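Prophenoloxidase b (Marsupenaeus japonicus, PDB 3WKY) is a type 3 copper protein of the hemolymph, the precursor of a phenoloxidase that hydroxylates monophenols and oxidises o-diphenols at a dicopper centre. Local coordinates at the interface of chains A and B. Sequence-based numbering; all coordinates share one arbitrary frame. Chains: chain A/B, Prophenoloxidase b.

Contact 1: the interface of chains A and B. Residues chain A 293, 295-296, 299-300; chain B 282, 284, 288, 293.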
loop_
_atom_site.group_PDB
_atom_site.type_symbol
_atom_site.label_atom_id
_atom_site.label_comp_id
_atom_site.label_asym_id
_atom_site.label_seq_id
_atom_site.Cartn_x
_atom_site.Cartn_y
_atom_site.Cartn_z
ATOM N N TYR A 293 5.535 -21.951 -8.860
ATOM C CA TYR A 293 5.568 -20.535 -8.447
ATOM C C TYR A 293 4.620 -19.680 -9.260
ATOM O O TYR A 293 4.372 -19.973 -10.423
ATOM C CB TYR A 293 7.001 -20.015 -8.565
ATOM C CG TYR A 293 7.952 -20.858 -7.739
ATOM C CD1 TYR A 293 8.491 -22.046 -8.236
ATOM C CD2 TYR A 293 8.267 -20.489 -6.441
ATOM C CE1 TYR A 293 9.345 -22.839 -7.438
ATOM C CE2 TYR A 293 9.114 -21.262 -5.648
ATOM C CZ TYR A 293 9.652 -22.430 -6.154
ATOM O OH TYR A 293 10.486 -23.182 -5.337
ATOM N N SER A 295 4.939 -16.692 -10.532
ATOM C CA SER A 295 5.510 -16.027 -11.709
ATOM C C SER A 295 5.891 -17.037 -12.790
ATOM O O SER A 295 6.009 -16.688 -13.957
ATOM C CB SER A 295 6.717 -15.177 -11.334
ATOM O OG SER A 295 7.801 -16.011 -10.977
ATOM N N GLN A 296 6.072 -18.291 -12.388
ATOM C CA GLN A 296 6.262 -19.390 -13.329
ATOM C C GLN A 296 4.985 -19.590 -14.157
ATOM O O GLN A 296 5.027 -19.597 -15.401
ATOM C CB GLN A 296 6.612 -20.655 -12.543
ATOM C CG GLN A 296 6.873 -21.906 -13.386
ATOM C CD GLN A 296 7.061 -23.124 -12.496
ATOM O OE1 GLN A 296 6.407 -23.243 -11.454
ATOM N NE2 GLN A 296 7.966 -24.024 -12.885
ATOM N N MET A 299 4.564 -16.747 -16.523
ATOM C CA MET A 299 5.374 -16.817 -17.740
ATOM C C MET A 299 4.834 -17.852 -18.739
ATOM O O MET A 299 4.841 -17.610 -19.952
ATOM C CB MET A 299 6.853 -17.065 -17.435
ATOM C CG MET A 299 7.730 -16.895 -18.692
ATOM S SD MET A 299 7.621 -15.240 -19.425
ATOM C CE MET A 299 8.539 -14.318 -18.165
ATOM N N TRP A 300 4.340 -18.981 -18.239
ATOM C CA TRP A 300 3.629 -19.919 -19.118
ATOM C C TRP A 300 2.479 -19.205 -19.817
ATOM O O TRP A 300 2.254 -19.382 -21.019
ATOM C CB TRP A 300 3.053 -21.090 -18.324
ATOM C CG TRP A 300 4.083 -22.027 -17.737
ATOM C CD1 TRP A 300 5.336 -22.245 -18.194
ATOM C CD2 TRP A 300 3.899 -22.897 -16.612
ATOM N NE1 TRP A 300 5.969 -23.187 -17.404
ATOM C CE2 TRP A 300 5.099 -23.603 -16.430
ATOM C CE3 TRP A 300 2.832 -23.139 -15.736
ATOM C CZ2 TRP A 300 5.265 -24.545 -15.412
ATOM C CZ3 TRP A 300 2.998 -24.077 -14.728
ATOM C CH2 TRP A 300 4.208 -24.765 -14.573
ATOM N N ASP B 282 11.944 -12.786 -8.793
ATOM C CA ASP B 282 12.147 -14.113 -9.390
ATOM C C ASP B 282 12.897 -13.982 -10.706
ATOM O O ASP B 282 12.590 -13.097 -11.519
ATOM C CB ASP B 282 10.803 -14.804 -9.703
ATOM C CG ASP B 282 9.921 -15.006 -8.474
ATOM O OD1 ASP B 282 10.414 -14.998 -7.320
ATOM O OD2 ASP B 282 8.710 -15.207 -8.672
ATOM N N ARG B 284 13.297 -15.426 -14.094
ATOM C CA ARG B 284 12.729 -16.342 -15.069
ATOM C C ARG B 284 13.725 -16.478 -16.213
ATOM O O ARG B 284 13.845 -15.607 -17.067
ATOM C CB ARG B 284 11.364 -15.848 -15.521
ATOM C CG ARG B 284 10.315 -16.180 -14.465
ATOM C CD ARG B 284 9.451 -15.013 -14.126
ATOM N NE ARG B 284 10.173 -13.949 -13.434
ATOM C CZ ARG B 284 9.647 -12.747 -13.236
ATOM N NH1 ARG B 284 8.430 -12.489 -13.696
ATOM N NH2 ARG B 284 10.328 -11.807 -12.594
ATOM N N LEU B 288 13.052 -21.327 -19.427
ATOM C CA LEU B 288 12.293 -21.129 -18.196
ATOM C C LEU B 288 12.542 -22.225 -17.160
ATOM O O LEU B 288 12.483 -21.966 -15.954
ATOM C CB LEU B 288 10.799 -21.001 -18.516
ATOM C CG LEU B 288 9.813 -20.704 -17.386
ATOM C CD1 LEU B 288 10.122 -19.354 -16.743
ATOM C CD2 LEU B 288 8.387 -20.716 -17.939
ATOM N N TYR B 293 13.507 -18.663 -7.743
ATOM C CA TYR B 293 12.410 -17.817 -7.241
ATOM C C TYR B 293 12.702 -17.286 -5.850
ATOM O O TYR B 293 13.377 -17.952 -5.061
ATOM C CB TYR B 293 11.113 -18.630 -7.245
ATOM C CG TYR B 293 10.799 -19.152 -8.630
ATOM C CD1 TYR B 293 11.357 -20.341 -9.104
ATOM C CD2 TYR B 293 9.979 -18.429 -9.482
ATOM C CE1 TYR B 293 11.080 -20.793 -10.415
ATOM C CE2 TYR B 293 9.701 -18.870 -10.773
ATOM C CZ TYR B 293 10.248 -20.051 -11.230
ATOM O OH TYR B 293 9.953 -20.462 -12.525
HETATM O O HOH W 1 6.263 -16.178 -7.959
HETATM O O HOH W 2 6.546 -14.145 -15.029
#
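The phenol rings of A:Tyr293 and B:Tyr293 lie face to face across the two-fold axis, their planes parallel (0°) and their centroids 4.0 Å apart. Neither ring sits squarely over the other: CD1 of each stands above the other's plane but displaced toward the rim, an offset stack. The edge of the B:Tyr293 ring is used as well, with A:Ser295 OG and B:Asp282 OD2 both lying in its plane. At the edge of the B:Arg284 guanidinium, B:Asp282 O and water 2 lie in plane, and water 2 leads on to A:Ser295 O. Beyond the tyrosine rim, the phenol oxygen OH of B:Tyr293 packs on the aliphatic part of A:Gln296, 3.3 Å from CB. The two side chains cross at about a right angle, and A:Gln296 is extended, with CG anti to the backbone N (chi1 -179°), which carries OE1 back to accept a hydrogen bond of 3.0 Å from the backbone N of A:Tyr293. Cutting B:Tyr293 back to alanine would probably strip A:Tyr293 of its stacking partner, open a gap beside A:Gln296 CB and remove the ring edge that A:Ser295 OG lies against. The hydroxyl OG of A:Ser295 donates to the carboxylate oxygen OD2 of B:Asp282 at 2.6 Å, on its anti side, and water 1 bridges that same oxygen to A:Ser295 N. Farther along helix 294-310 of chain A, A:Met299 and A:Trp300 receive B:Leu288, from the 3-10 helix 288-290 of chain B: CD2 meets the indole carbon CD1 of A:Trp300 at 3.4 Å, while CD1 touches CG of A:Met299 at 3.9 Å. Together these contacts join the helix start to chain B, probably within a hexamer of the arthropod hemocyanin kind.

Contact 2: the interface of chains A and B. Residues chain A 282, 284, 293, 371; chain B 295-296, 299.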
loop_
_atom_site.group_PDB
_atom_site.type_symbol
_atom_site.label_atom_id
_atom_site.label_comp_id
_atom_site.label_asym_id
_atom_site.label_seq_id
_atom_site.Cartn_x
_atom_site.Cartn_y
_atom_site.Cartn_z
ATOM N N ASP A 282 2.905 -18.917 -4.137
ATOM C CA ASP A 282 3.837 -19.973 -4.541
ATOM C C ASP A 282 3.606 -21.211 -3.690
ATOM O O ASP A 282 3.455 -21.108 -2.468
ATOM C CB ASP A 282 5.298 -19.537 -4.313
ATOM C CG ASP A 282 5.714 -18.330 -5.145
ATOM O OD1 ASP A 282 5.055 -17.990 -6.146
ATOM O OD2 ASP A 282 6.755 -17.725 -4.807
ATOM N N ARG A 284 5.199 -24.160 -2.060
ATOM C CA ARG A 284 6.479 -24.742 -1.708
ATOM C C ARG A 284 6.220 -26.155 -1.201
ATOM O O ARG A 284 5.781 -26.360 -0.074
ATOM C CB ARG A 284 7.192 -23.863 -0.695
ATOM C CG ARG A 284 7.839 -22.687 -1.399
ATOM C CD ARG A 284 7.563 -21.398 -0.710
ATOM N NE ARG A 284 6.169 -20.979 -0.830
ATOM C CZ ARG A 284 5.675 -19.957 -0.140
ATOM N NH1 ARG A 284 6.466 -19.300 0.698
ATOM N NH2 ARG A 284 4.405 -19.596 -0.279
ATOM N N TYR A 293 5.535 -21.951 -8.860
ATOM C CA TYR A 293 5.568 -20.535 -8.447
ATOM C C TYR A 293 4.620 -19.680 -9.260
ATOM O O TYR A 293 4.372 -19.973 -10.423
ATOM C CB TYR A 293 7.001 -20.015 -8.565
ATOM C CG TYR A 293 7.952 -20.858 -7.739
ATOM C CD1 TYR A 293 8.491 -22.046 -8.236
ATOM C CD2 TYR A 293 8.267 -20.489 -6.441
ATOM C CE1 TYR A 293 9.345 -22.839 -7.438
ATOM C CE2 TYR A 293 9.114 -21.262 -5.648
ATOM C CZ TYR A 293 9.652 -22.430 -6.154
ATOM O OH TYR A 293 10.486 -23.182 -5.337
ATOM N N ALA A 371 2.994 -23.043 1.959
ATOM C CA ALA A 371 4.364 -23.487 2.228
ATOM C C ALA A 371 4.376 -24.763 3.073
ATOM O O ALA A 371 5.445 -25.216 3.533
ATOM C CB ALA A 371 5.153 -22.389 2.910
ATOM N N SER B 295 10.822 -16.922 -3.214
ATOM C CA SER B 295 10.306 -17.726 -2.101
ATOM C C SER B 295 11.032 -19.060 -1.978
ATOM O O SER B 295 11.045 -19.666 -0.910
ATOM C CB SER B 295 8.800 -17.952 -2.217
ATOM O OG SER B 295 8.510 -18.844 -3.272
ATOM N N GLN B 296 11.644 -19.503 -3.071
ATOM C CA GLN B 296 12.509 -20.676 -3.050
ATOM C C GLN B 296 13.744 -20.400 -2.192
ATOM O O GLN B 296 14.067 -21.177 -1.280
ATOM C CB GLN B 296 12.916 -21.011 -4.485
ATOM C CG GLN B 296 13.825 -22.237 -4.655
ATOM C CD GLN B 296 14.263 -22.370 -6.100
ATOM O OE1 GLN B 296 14.487 -21.359 -6.779
ATOM N NE2 GLN B 296 14.367 -23.609 -6.593
ATOM N N MET B 299 12.792 -20.261 1.414
ATOM C CA MET B 299 12.607 -21.561 2.065
ATOM C C MET B 299 13.951 -22.253 2.355
ATOM O O MET B 299 14.125 -22.858 3.421
ATOM C CB MET B 299 11.673 -22.482 1.275
ATOM C CG MET B 299 11.298 -23.735 2.093
ATOM S SD MET B 299 10.468 -23.355 3.659
ATOM C CE MET B 299 8.837 -22.874 3.030
HETATM O O HOH W 3 8.902 -16.104 -5.212
HETATM O O HOH W 4 9.293 -19.569 1.237
#
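A chi1 of 71° turns the hydroxyl of B:Ser295 between its own backbone N and carbonyl carbon, where OG faces the carboxylate of A:Asp282. The aspartate's OD2 receives the serine's hydrogen bond at 2.6 Å, on the anti side and slightly out of the carboxylate plane. Both B:Ser295 OG and A:Asp282 OD2 lie in plane at the ring edge of A:Tyr293, whose OH is 3.4 Å from CB of B:Gln296, the two side chains crossing at about a right angle. Water 3 adds a second link, lying 2.7 Å from A:Asp282 OD2 and also bonded to B:Ser295 N near the start of helix 294-310. A:Arg284, bent at chi2 and chi3, folds its guanidinium back on its own chain: NH2 donates to the backbone O of A:Asp282 at 2.8 Å, and NE makes a longer bond to the same oxygen from the same face. With the oxygen in the guanidinium plane, this double grip should restrict rotation of the group. The remaining terminal nitrogen, NH1, is 2.9 Å from water 4, which in turn meets the backbone O of B:Ser295 and carries the link across the interface. The methyl CB of A:Ala371 lies over the centre of one guanidinium face, 3.9 Å above its plane, and touches the terminal methyl CE of B:Met299 at 3.7 Å. The serine-aspartate bond, water bridges and apolar contacts hold the chain B helix start against chain A loops, likely contributing to subunit pairing.

The C-alpha centres of contact 1 and contact 2 are about 12 Å apart, and A:Tyr293 belongs to both. Its position next to the two-fold axis makes it the joint between them. The interface is two-fold symmetric, and contact 2 repeats the A:Ser295 and B:Asp282 pairing of contact 1 as B:Ser295 and A:Asp282. Each subunit therefore offers the start of helix 294-310 to its partner's loops and receives the partner's helix in return. The two are parts of one symmetric interface, in which each interaction away from the axis occurs twice.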